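Local atomic coordinates of hypothetical protein (Sebaldella termitidis, PDB entry 4M1A), a protein that is of unknown function but belongs to the MIF clan and forms a trimer of small alpha/beta subunits resembling the tautomerase fold. Residues 12-17 against 38-43; 56-61 against 75-80; 26-31 against 67-72. All coordinates share one frame; numbering follows the deposited sequence.

Contact 1. Residues 12-17 against 38-43; sequences EKVRDF and FEYVET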
loop_
_atom_site.group_PDB
_atom_site.type_symbol
_atom_site.label_atom_id
_atom_site.label_comp_id
_atom_site.label_asym_id
_atom_site.label_seq_id
_atom_site.Cartn_x
_atom_site.Cartn_y
_atom_site.Cartn_z
ATOM N N GLU A 12 8.601 7.625 -15.988
ATOM C CA GLU A 12 8.947 8.987 -16.423
ATOM C C GLU A 12 7.761 9.938 -16.431
ATOM O O GLU A 12 8.001 11.138 -16.170
ATOM C CB GLU A 12 9.578 8.941 -17.832
ATOM C CG GLU A 12 9.900 10.296 -18.454
ATOM C CD GLU A 12 10.206 10.080 -19.961
ATOM O OE1 GLU A 12 10.838 9.038 -20.266
ATOM O OE2 GLU A 12 9.729 10.862 -20.828
ATOM N N LYS A 13 6.561 9.422 -16.730
ATOM C CA LYS A 13 5.277 10.212 -16.674
ATOM C C LYS A 13 4.954 10.644 -15.235
ATOM O O LYS A 13 4.545 11.813 -14.992
ATOM C CB LYS A 13 4.112 9.516 -17.375
ATOM C CG LYS A 13 4.363 9.169 -18.852
ATOM C CD LYS A 13 4.772 10.449 -19.571
ATOM C CE LYS A 13 4.726 10.250 -21.111
ATOM N NZ LYS A 13 6.013 10.674 -21.688
ATOM N N VAL A 14 5.240 9.751 -14.264
ATOM C CA VAL A 14 5.098 10.126 -12.847
ATOM C C VAL A 14 6.072 11.246 -12.473
ATOM O O VAL A 14 5.758 12.274 -11.773
ATOM C CB VAL A 14 5.255 8.883 -11.932
ATOM C CG1 VAL A 14 5.099 9.317 -10.485
ATOM C CG2 VAL A 14 4.241 7.848 -12.328
ATOM N N ARG A 15 7.330 11.102 -12.933
ATOM C CA ARG A 15 8.301 12.171 -12.702
ATOM C C ARG A 15 7.776 13.512 -13.255
ATOM O O ARG A 15 7.776 14.537 -12.532
ATOM C CB ARG A 15 9.653 11.841 -13.387
ATOM C CG ARG A 15 10.774 12.881 -13.228
ATOM C CD ARG A 15 11.856 12.688 -14.340
ATOM N NE ARG A 15 11.339 13.040 -15.672
ATOM C CZ ARG A 15 12.049 12.987 -16.804
ATOM N NH1 ARG A 15 13.313 12.615 -16.752
ATOM N NH2 ARG A 15 11.493 13.341 -17.973
ATOM N N ASP A 16 7.319 13.494 -14.509
ATOM C CA ASP A 16 6.811 14.733 -15.127
ATOM C C ASP A 16 5.561 15.348 -14.443
ATOM O O ASP A 16 5.393 16.536 -14.380
ATOM C CB ASP A 16 6.444 14.467 -16.544
ATOM C CG ASP A 16 7.677 14.175 -17.457
ATOM O OD1 ASP A 16 8.875 14.364 -17.066
ATOM O OD2 ASP A 16 7.354 13.689 -18.551
ATOM N N PHE A 17 4.667 14.492 -13.999
ATOM C CA PHE A 17 3.496 14.856 -13.221
ATOM C C PHE A 17 3.891 15.680 -12.040
ATOM O O PHE A 17 3.164 16.567 -11.649
ATOM C CB PHE A 17 2.779 13.500 -12.788
ATOM C CG PHE A 17 1.714 13.644 -11.774
ATOM C CD1 PHE A 17 0.536 14.353 -12.067
ATOM C CD2 PHE A 17 1.775 12.933 -10.562
ATOM C CE1 PHE A 17 -0.489 14.456 -11.166
ATOM C CE2 PHE A 17 0.710 12.999 -9.673
ATOM C CZ PHE A 17 -0.413 13.750 -9.969
ATOM N N PHE A 38 6.155 12.202 -3.488
ATOM C CA PHE A 38 5.564 11.578 -4.658
ATOM C C PHE A 38 6.353 10.333 -4.984
ATOM O O PHE A 38 7.626 10.391 -5.062
ATOM C CB PHE A 38 5.599 12.518 -5.846
ATOM C CG PHE A 38 5.025 13.863 -5.569
ATOM C CD1 PHE A 38 3.659 14.105 -5.744
ATOM C CD2 PHE A 38 5.844 14.878 -5.097
ATOM C CE1 PHE A 38 3.126 15.368 -5.452
ATOM C CE2 PHE A 38 5.315 16.123 -4.834
ATOM C CZ PHE A 38 3.948 16.341 -4.989
ATOM N N GLU A 39 5.630 9.260 -5.260
ATOM C CA GLU A 39 6.269 8.003 -5.695
ATOM C C GLU A 39 5.619 7.404 -6.888
ATOM O O GLU A 39 4.380 7.402 -7.015
ATOM C CB GLU A 39 6.096 6.969 -4.607
ATOM C CG GLU A 39 6.770 7.285 -3.374
ATOM C CD GLU A 39 6.303 6.346 -2.254
ATOM O OE1 GLU A 39 6.706 5.138 -2.313
ATOM O OE2 GLU A 39 5.568 6.828 -1.337
ATOM N N TYR A 40 6.420 6.821 -7.741
ATOM C CA TYR A 40 6.019 5.781 -8.660
ATOM C C TYR A 40 6.087 4.449 -7.883
ATOM O O TYR A 40 7.114 4.174 -7.245
ATOM C CB TYR A 40 7.026 5.735 -9.829
ATOM C CG TYR A 40 6.995 4.482 -10.648
ATOM C CD1 TYR A 40 6.134 4.352 -11.701
ATOM C CD2 TYR A 40 7.857 3.410 -10.396
ATOM C CE1 TYR A 40 6.109 3.203 -12.463
ATOM C CE2 TYR A 40 7.814 2.238 -11.167
ATOM C CZ TYR A 40 7.008 2.175 -12.227
ATOM O OH TYR A 40 6.959 1.046 -13.030
ATOM N N VAL A 41 5.043 3.652 -7.953
ATOM C CA VAL A 41 5.001 2.331 -7.301
ATOM C C VAL A 41 5.098 1.262 -8.407
ATOM O O VAL A 41 4.327 1.304 -9.346
ATOM C CB VAL A 41 3.703 2.099 -6.486
ATOM C CG1 VAL A 41 3.866 0.797 -5.732
ATOM C CG2 VAL A 41 3.517 3.288 -5.532
ATOM N N GLU A 42 6.034 0.343 -8.274
ATOM C CA GLU A 42 6.281 -0.681 -9.263
ATOM C C GLU A 42 5.280 -1.823 -9.058
ATOM O O GLU A 42 5.315 -2.618 -8.063
ATOM C CB GLU A 42 7.676 -1.188 -9.148
ATOM C CG GLU A 42 7.988 -2.288 -10.158
ATOM C CD GLU A 42 7.828 -1.811 -11.573
ATOM O OE1 GLU A 42 8.523 -0.827 -11.891
ATOM O OE2 GLU A 42 6.994 -2.398 -12.303
ATOM N N THR A 43 4.375 -1.856 -10.003
ATOM C CA THR A 43 3.327 -2.896 -10.047
ATOM C C THR A 43 3.014 -3.255 -11.483
ATOM O O THR A 43 3.343 -2.510 -12.423
ATOM C CB THR A 43 1.974 -2.568 -9.304
ATOM O OG1 THR A 43 1.091 -1.798 -10.113
ATOM C CG2 THR A 43 2.177 -1.895 -7.982
#

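Contact 2. Residues 56-61 against 75-80; sequences VFIEVL and ALFTER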
loop_
_atom_site.group_PDB
_atom_site.type_symbol
_atom_site.label_atom_id
_atom_site.label_comp_id
_atom_site.label_asym_id
_atom_site.label_seq_id
_atom_site.Cartn_x
_atom_site.Cartn_y
_atom_site.Cartn_z
ATOM N N VAL A 56 -4.705 4.509 -14.261
ATOM C CA VAL A 56 -3.761 5.292 -13.449
ATOM C C VAL A 56 -4.438 5.384 -12.077
ATOM O O VAL A 56 -5.603 5.804 -11.981
ATOM C CB VAL A 56 -3.481 6.657 -14.009
ATOM C CG1 VAL A 56 -2.591 7.390 -13.027
ATOM C CG2 VAL A 56 -2.816 6.459 -15.373
ATOM N N PHE A 57 -3.799 4.805 -11.069
ATOM C CA PHE A 57 -4.357 4.744 -9.711
ATOM C C PHE A 57 -3.458 5.526 -8.733
ATOM O O PHE A 57 -2.271 5.215 -8.576
ATOM C CB PHE A 57 -4.527 3.277 -9.265
ATOM C CG PHE A 57 -5.280 3.112 -7.985
ATOM C CD1 PHE A 57 -4.697 3.306 -6.779
ATOM C CD2 PHE A 57 -6.592 2.622 -7.995
ATOM C CE1 PHE A 57 -5.403 3.169 -5.589
ATOM C CE2 PHE A 57 -7.275 2.412 -6.789
ATOM C CZ PHE A 57 -6.673 2.684 -5.615
ATOM N N ILE A 58 -4.041 6.542 -8.100
ATOM C CA ILE A 58 -3.356 7.467 -7.277
ATOM C C ILE A 58 -3.872 7.401 -5.873
ATOM O O ILE A 58 -5.113 7.504 -5.632
ATOM C CB ILE A 58 -3.436 8.919 -7.808
ATOM C CG1 ILE A 58 -2.975 8.952 -9.218
ATOM C CG2 ILE A 58 -2.595 9.897 -6.918
ATOM C CD1 ILE A 58 -3.324 10.255 -9.957
ATOM N N GLU A 59 -2.942 7.180 -4.925
ATOM C CA GLU A 59 -3.285 7.224 -3.491
ATOM C C GLU A 59 -2.732 8.501 -2.903
ATOM O O GLU A 59 -1.602 8.890 -3.243
ATOM C CB GLU A 59 -2.691 6.007 -2.772
ATOM C CG GLU A 59 -3.233 4.707 -3.238
ATOM C CD GLU A 59 -2.394 3.437 -2.953
ATOM O OE1 GLU A 59 -1.126 3.439 -3.184
ATOM O OE2 GLU A 59 -3.107 2.413 -2.607
ATOM N N VAL A 60 -3.502 9.178 -2.049
ATOM C CA VAL A 60 -3.060 10.349 -1.333
ATOM C C VAL A 60 -3.172 9.994 0.152
ATOM O O VAL A 60 -4.291 9.838 0.680
ATOM C CB VAL A 60 -3.963 11.544 -1.630
ATOM C CG1 VAL A 60 -3.566 12.734 -0.804
ATOM C CG2 VAL A 60 -3.868 11.878 -3.137
ATOM N N LEU A 61 -2.047 9.906 0.809
ATOM C CA LEU A 61 -2.004 9.695 2.277
ATOM C C LEU A 61 -1.795 11.017 2.945
ATOM O O LEU A 61 -0.759 11.680 2.758
ATOM C CB LEU A 61 -0.874 8.716 2.655
ATOM C CG LEU A 61 -1.007 7.254 2.283
ATOM C CD1 LEU A 61 -0.895 7.027 0.790
ATOM C CD2 LEU A 61 0.069 6.432 3.021
ATOM N N ALA A 75 -9.651 16.910 -9.023
ATOM C CA ALA A 75 -9.843 17.532 -10.344
ATOM C C ALA A 75 -8.497 17.808 -11.011
ATOM O O ALA A 75 -8.323 17.546 -12.194
ATOM C CB ALA A 75 -10.705 18.814 -10.188
ATOM N N LEU A 76 -7.563 18.329 -10.245
ATOM C CA LEU A 76 -6.226 18.698 -10.713
ATOM C C LEU A 76 -5.504 17.442 -11.253
ATOM O O LEU A 76 -4.994 17.415 -12.357
ATOM C CB LEU A 76 -5.429 19.302 -9.627
ATOM C CG LEU A 76 -3.991 19.737 -10.029
ATOM C CD1 LEU A 76 -3.952 20.778 -11.160
ATOM C CD2 LEU A 76 -3.187 20.173 -8.823
ATOM N N PHE A 77 -5.521 16.387 -10.442
ATOM C CA PHE A 77 -4.836 15.163 -10.850
ATOM C C PHE A 77 -5.449 14.583 -12.103
ATOM O O PHE A 77 -4.709 14.131 -13.013
ATOM C CB PHE A 77 -4.848 14.134 -9.694
ATOM C CG PHE A 77 -3.903 14.395 -8.554
ATOM C CD1 PHE A 77 -3.094 15.492 -8.436
ATOM C CD2 PHE A 77 -3.875 13.478 -7.454
ATOM C CE1 PHE A 77 -2.232 15.644 -7.357
ATOM C CE2 PHE A 77 -3.053 13.674 -6.407
ATOM C CZ PHE A 77 -2.235 14.751 -6.313
ATOM N N THR A 78 -6.769 14.594 -12.210
ATOM C CA THR A 78 -7.471 14.021 -13.302
ATOM C C THR A 78 -7.198 14.787 -14.569
ATOM O O THR A 78 -6.850 14.197 -15.571
ATOM C CB THR A 78 -8.962 13.911 -13.051
ATOM O OG1 THR A 78 -9.141 13.146 -11.818
ATOM C CG2 THR A 78 -9.704 13.225 -14.172
ATOM N N GLU A 79 -7.276 16.092 -14.465
ATOM C CA GLU A 79 -6.970 16.983 -15.624
ATOM C C GLU A 79 -5.552 16.813 -16.141
ATOM O O GLU A 79 -5.352 16.715 -17.363
ATOM C CB GLU A 79 -7.211 18.451 -15.237
ATOM C CG GLU A 79 -8.665 18.806 -15.211
ATOM C CD GLU A 79 -8.922 20.260 -14.730
ATOM O OE1 GLU A 79 -7.981 20.954 -14.235
ATOM O OE2 GLU A 79 -10.098 20.703 -14.848
ATOM N N ARG A 80 -4.572 16.737 -15.264
ATOM C CA ARG A 80 -3.208 16.542 -15.639
ATOM C C ARG A 80 -2.965 15.203 -16.336
ATOM O O ARG A 80 -2.317 15.159 -17.422
ATOM C CB ARG A 80 -2.261 16.739 -14.450
ATOM C CG ARG A 80 -2.137 18.165 -13.917
ATOM C CD ARG A 80 -1.339 19.058 -14.928
ATOM N NE ARG A 80 -1.329 20.456 -14.497
ATOM C CZ ARG A 80 -0.628 20.895 -13.462
ATOM N NH1 ARG A 80 0.117 20.062 -12.683
ATOM N NH2 ARG A 80 -0.707 22.169 -13.167
#

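Contact 3. Residues 26-31 against 67-72; sequences GIIAEC and SEARDK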
loop_
_atom_site.group_PDB
_atom_site.type_symbol
_atom_site.label_atom_id
_atom_site.label_comp_id
_atom_site.label_asym_id
_atom_site.label_seq_id
_atom_site.Cartn_x
_atom_site.Cartn_y
_atom_site.Cartn_z
ATOM N N GLY A 26 0.296 22.435 -2.166
ATOM C CA GLY A 26 0.501 23.225 -0.965
ATOM C C GLY A 26 -0.480 24.375 -0.872
ATOM O O GLY A 26 -1.027 24.689 0.217
ATOM N N ILE A 27 -0.744 25.000 -2.021
ATOM C CA ILE A 27 -1.723 26.095 -2.034
ATOM C C ILE A 27 -3.147 25.585 -1.747
ATOM O O ILE A 27 -3.906 26.175 -0.945
ATOM C CB ILE A 27 -1.717 26.838 -3.417
ATOM C CG1 ILE A 27 -0.382 27.487 -3.761
ATOM C CG2 ILE A 27 -2.908 27.755 -3.505
ATOM C CD1 ILE A 27 0.086 28.605 -2.879
ATOM N N ILE A 28 -3.564 24.494 -2.396
ATOM C CA ILE A 28 -4.879 23.930 -2.233
ATOM C C ILE A 28 -5.042 23.373 -0.797
ATOM O O ILE A 28 -6.056 23.592 -0.148
ATOM C CB ILE A 28 -5.121 22.789 -3.215
ATOM C CG1 ILE A 28 -5.175 23.305 -4.689
ATOM C CG2 ILE A 28 -6.378 22.037 -2.879
ATOM C CD1 ILE A 28 -5.194 22.223 -5.744
ATOM N N ALA A 29 -4.052 22.624 -0.320
ATOM C CA ALA A 29 -4.131 22.004 1.022
ATOM C C ALA A 29 -3.765 22.946 2.172
ATOM O O ALA A 29 -3.932 22.526 3.350
ATOM C CB ALA A 29 -3.229 20.731 1.099
ATOM N N GLU A 30 -3.278 24.153 1.847
ATOM C CA GLU A 30 -2.733 25.132 2.789
ATOM C C GLU A 30 -1.641 24.588 3.692
ATOM O O GLU A 30 -1.733 24.636 4.920
ATOM C CB GLU A 30 -3.877 25.767 3.618
ATOM C CG GLU A 30 -5.015 26.161 2.696
ATOM C CD GLU A 30 -6.152 26.942 3.342
ATOM O OE1 GLU A 30 -6.164 27.093 4.615
ATOM O OE2 GLU A 30 -7.017 27.407 2.531
ATOM N N CYS A 31 -0.593 24.075 3.073
ATOM C CA CYS A 31 0.570 23.653 3.798
ATOM C C CYS A 31 1.783 23.820 2.942
ATOM O O CYS A 31 1.672 24.042 1.733
ATOM C CB CYS A 31 0.402 22.206 4.238
ATOM S SG CYS A 31 0.414 20.956 2.900
ATOM N N SER A 67 -13.740 18.209 1.996
ATOM C CA SER A 67 -14.098 17.739 0.727
ATOM C C SER A 67 -13.699 18.790 -0.314
ATOM O O SER A 67 -13.509 18.428 -1.445
ATOM C CB SER A 67 -15.577 17.473 0.660
ATOM O OG SER A 67 -16.238 18.686 0.943
ATOM N N GLU A 68 -13.667 20.083 0.046
ATOM C CA GLU A 68 -13.401 21.087 -1.004
ATOM C C GLU A 68 -11.933 20.893 -1.462
ATOM O O GLU A 68 -11.697 20.900 -2.683
ATOM C CB GLU A 68 -13.620 22.517 -0.517
ATOM C CG GLU A 68 -13.051 23.569 -1.489
ATOM C CD GLU A 68 -13.233 25.034 -0.982
ATOM O OE1 GLU A 68 -14.227 25.291 -0.269
ATOM O OE2 GLU A 68 -12.402 25.927 -1.293
ATOM N N ALA A 69 -10.999 20.731 -0.503
ATOM C CA ALA A 69 -9.602 20.512 -0.860
ATOM C C ALA A 69 -9.449 19.181 -1.648
ATOM O O ALA A 69 -8.686 19.081 -2.602
ATOM C CB ALA A 69 -8.710 20.595 0.360
ATOM N N ARG A 70 -10.169 18.163 -1.224
ATOM C CA ARG A 70 -10.142 16.851 -1.806
ATOM C C ARG A 70 -10.663 16.831 -3.193
ATOM O O ARG A 70 -10.019 16.267 -4.116
ATOM C CB ARG A 70 -10.924 15.942 -0.796
ATOM C CG ARG A 70 -10.543 14.520 -0.847
ATOM C CD ARG A 70 -11.116 13.633 0.272
ATOM N NE ARG A 70 -12.489 13.800 0.502
ATOM C CZ ARG A 70 -13.065 14.228 1.610
ATOM N NH1 ARG A 70 -12.412 14.557 2.712
ATOM N NH2 ARG A 70 -14.359 14.281 1.608
ATOM N N ASP A 71 -11.815 17.476 -3.416
ATOM C CA ASP A 71 -12.369 17.582 -4.690
ATOM C C ASP A 71 -11.389 18.342 -5.672
ATOM O O ASP A 71 -11.280 17.942 -6.845
ATOM C CB ASP A 71 -13.687 18.380 -4.697
ATOM C CG ASP A 71 -14.893 17.581 -4.162
ATOM O OD1 ASP A 71 -14.740 16.373 -3.816
ATOM O OD2 ASP A 71 -15.987 18.184 -4.105
ATOM N N LYS A 72 -10.745 19.366 -5.194
ATOM C CA LYS A 72 -9.867 20.208 -6.060
ATOM C C LYS A 72 -8.624 19.397 -6.430
ATOM O O LYS A 72 -8.170 19.449 -7.581
ATOM C CB LYS A 72 -9.453 21.472 -5.354
ATOM C CG LYS A 72 -10.601 22.529 -5.334
ATOM C CD LYS A 72 -10.220 23.781 -4.598
ATOM C CE LYS A 72 -11.348 24.857 -4.879
ATOM N NZ LYS A 72 -10.880 26.115 -4.335
#

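Contact 1. Residues 12-17 against 38-43
Helix 11-17 lies over strand 37-47 with Val14 and Tyr40 as the closest backbone pair, their CA atoms 6.1 Å apart, and no hydrogen bond passes between the two segments. Both residues turn their side chains toward the opposing segment, and the two chains meet at about a right angle. Val14 touches with both methyls. CG1, anti to the backbone N (chi1 -180°), rests on the strand backbone, 3.9 Å from Tyr40 N and close to Glu39 O. CG2 comes instead to the edge of the phenol ring, near its plane, with Val14 CG2 4.0 Å from Tyr40 CD1. The same valine reaches Val6 on strand 3-7, so the helix covers two parallel strands at once. This is the first beta-alpha-beta crossover of the chain, in which strand 3-7 leads through helices 11-17 and 21-29 to strand 37-47, as in other MIF-clan proteins. At the far end of the ring, Tyr40 OH donates to Glu42 OE1 over 2.7 Å; the carboxylate oxygen lies in the ring plane but is met from above its own plane, 45° out. With an alanine here, Val14 CG2 would probably be left without its aromatic neighbour and the Glu42 carboxylate would lose the hydroxyl that bonds OE1. Glu39 points away from the helix, and its OE1 takes a hydrogen bond from Thr43 and a salt bridge from Arg7, both of a second subunit, whose strand pairs antiparallel with residues 38-41.

Contact 2. Residues 56-61 against 75-80
A purely apolar helix-on-sheet contact, buried, its centre about 5 Å from the centre of the chain, joins strand 56-62 to helix 67-82 within the beta-alpha-beta unit that strand 89-95 completes. One aromatic side chain from the helix does the work: Phe77 reaches toward the strand and sets one side of its ring against the alternate residues Ile58 and Val60, both pointing up at it. The ring is turned so that CD1 nearly eclipses CA (chi2 3°), which swings the CD2-CE2 side out toward the strand. Val60 CG2 comes to the ring edge, near its plane, 3.8 Å from Phe77 CE2. Ile58 approaches the same side at a slant. Its CG2, anti to the backbone N, lies 3.8 Å from Phe77 CE2 and equally near CD2, while Ile58 CD1 extends back toward the helix to sit 4.1 Å from Phe77 CD2. Phe77 CE2 is thus touched by methyls from two strand residues. On the other side of the strand Glu59, directed away from the helix, forms salt bridges with Arg7 of its own chain and Arg5 of the third subunit. Above the sheet, Phe77 also meets Phe17 of helix 11-17 edge-to-face and touches Leu25 of helix 21-29, while Trp81 covers Ile58 and Val56 one turn further along; beneath them, strand 56-62 is flanked by strands 3-7 and 89-95.

Contact 3. Residues 26-31 against 67-72
The side chain of Ile28 touches the partner helix through a single methyl, CG2, which lies 3.8 Å from Ala69 O. The same Ile28 CG2 is 4.0 Å from Lys72 CB and also packs near Ala69 CB. CG2 stands anti to the backbone N, beside the carbonyl carbon, and is thereby pushed out toward the first turns of helix 67-82. In return, Ala69 CB comes 4.0 Å from Ile28 O, so each helix sets a methyl against a carbonyl oxygen of the other. Lys72 contributes only the root of its side chain; beyond CG the chain is extended and carries NZ away to a salt bridge with Glu68 of its own helix, Lys72 NZ lying 3.4 Å from Glu68 OE2, a weak hydrogen bond. Behind Ile28, helix 21-29 is ending. Glu30 takes a positive phi (53°), and Cys31 N bonds back to Gly26 O over 3.0 Å, the 6→1 bond characteristic of a Schellman motif. Asp66 OD1 receives Ala69 N at the start of the partner helix. The contact therefore brings the C-terminal end of helix 21-29 beside the N-terminal end of helix 67-82, with Ala29 O bonded to Arg65 in the loop between strand 56-62 and that helix, and with Asp71 reaching Tyr102 of the third subunit.

From the N terminus, contact 1 closes first, bringing strand 37-47 back under helix 11-17 after an excursion through helix 21-29. Contact 2 opens only later and closes the shorter turn from strand 56-62 up to helix 67-82, so these two stand in series over the same sheet, their centres about 12 Å apart. Contact 3 crosses both: it starts inside the loop of contact 1 and ends inside that of contact 2. By joining helix 21-29 to helix 67-82 it ties the helical layers of the two beta-alpha-beta units together, and Ile28 CD1 continues that layer into contact 2 by packing on Leu76 CD2.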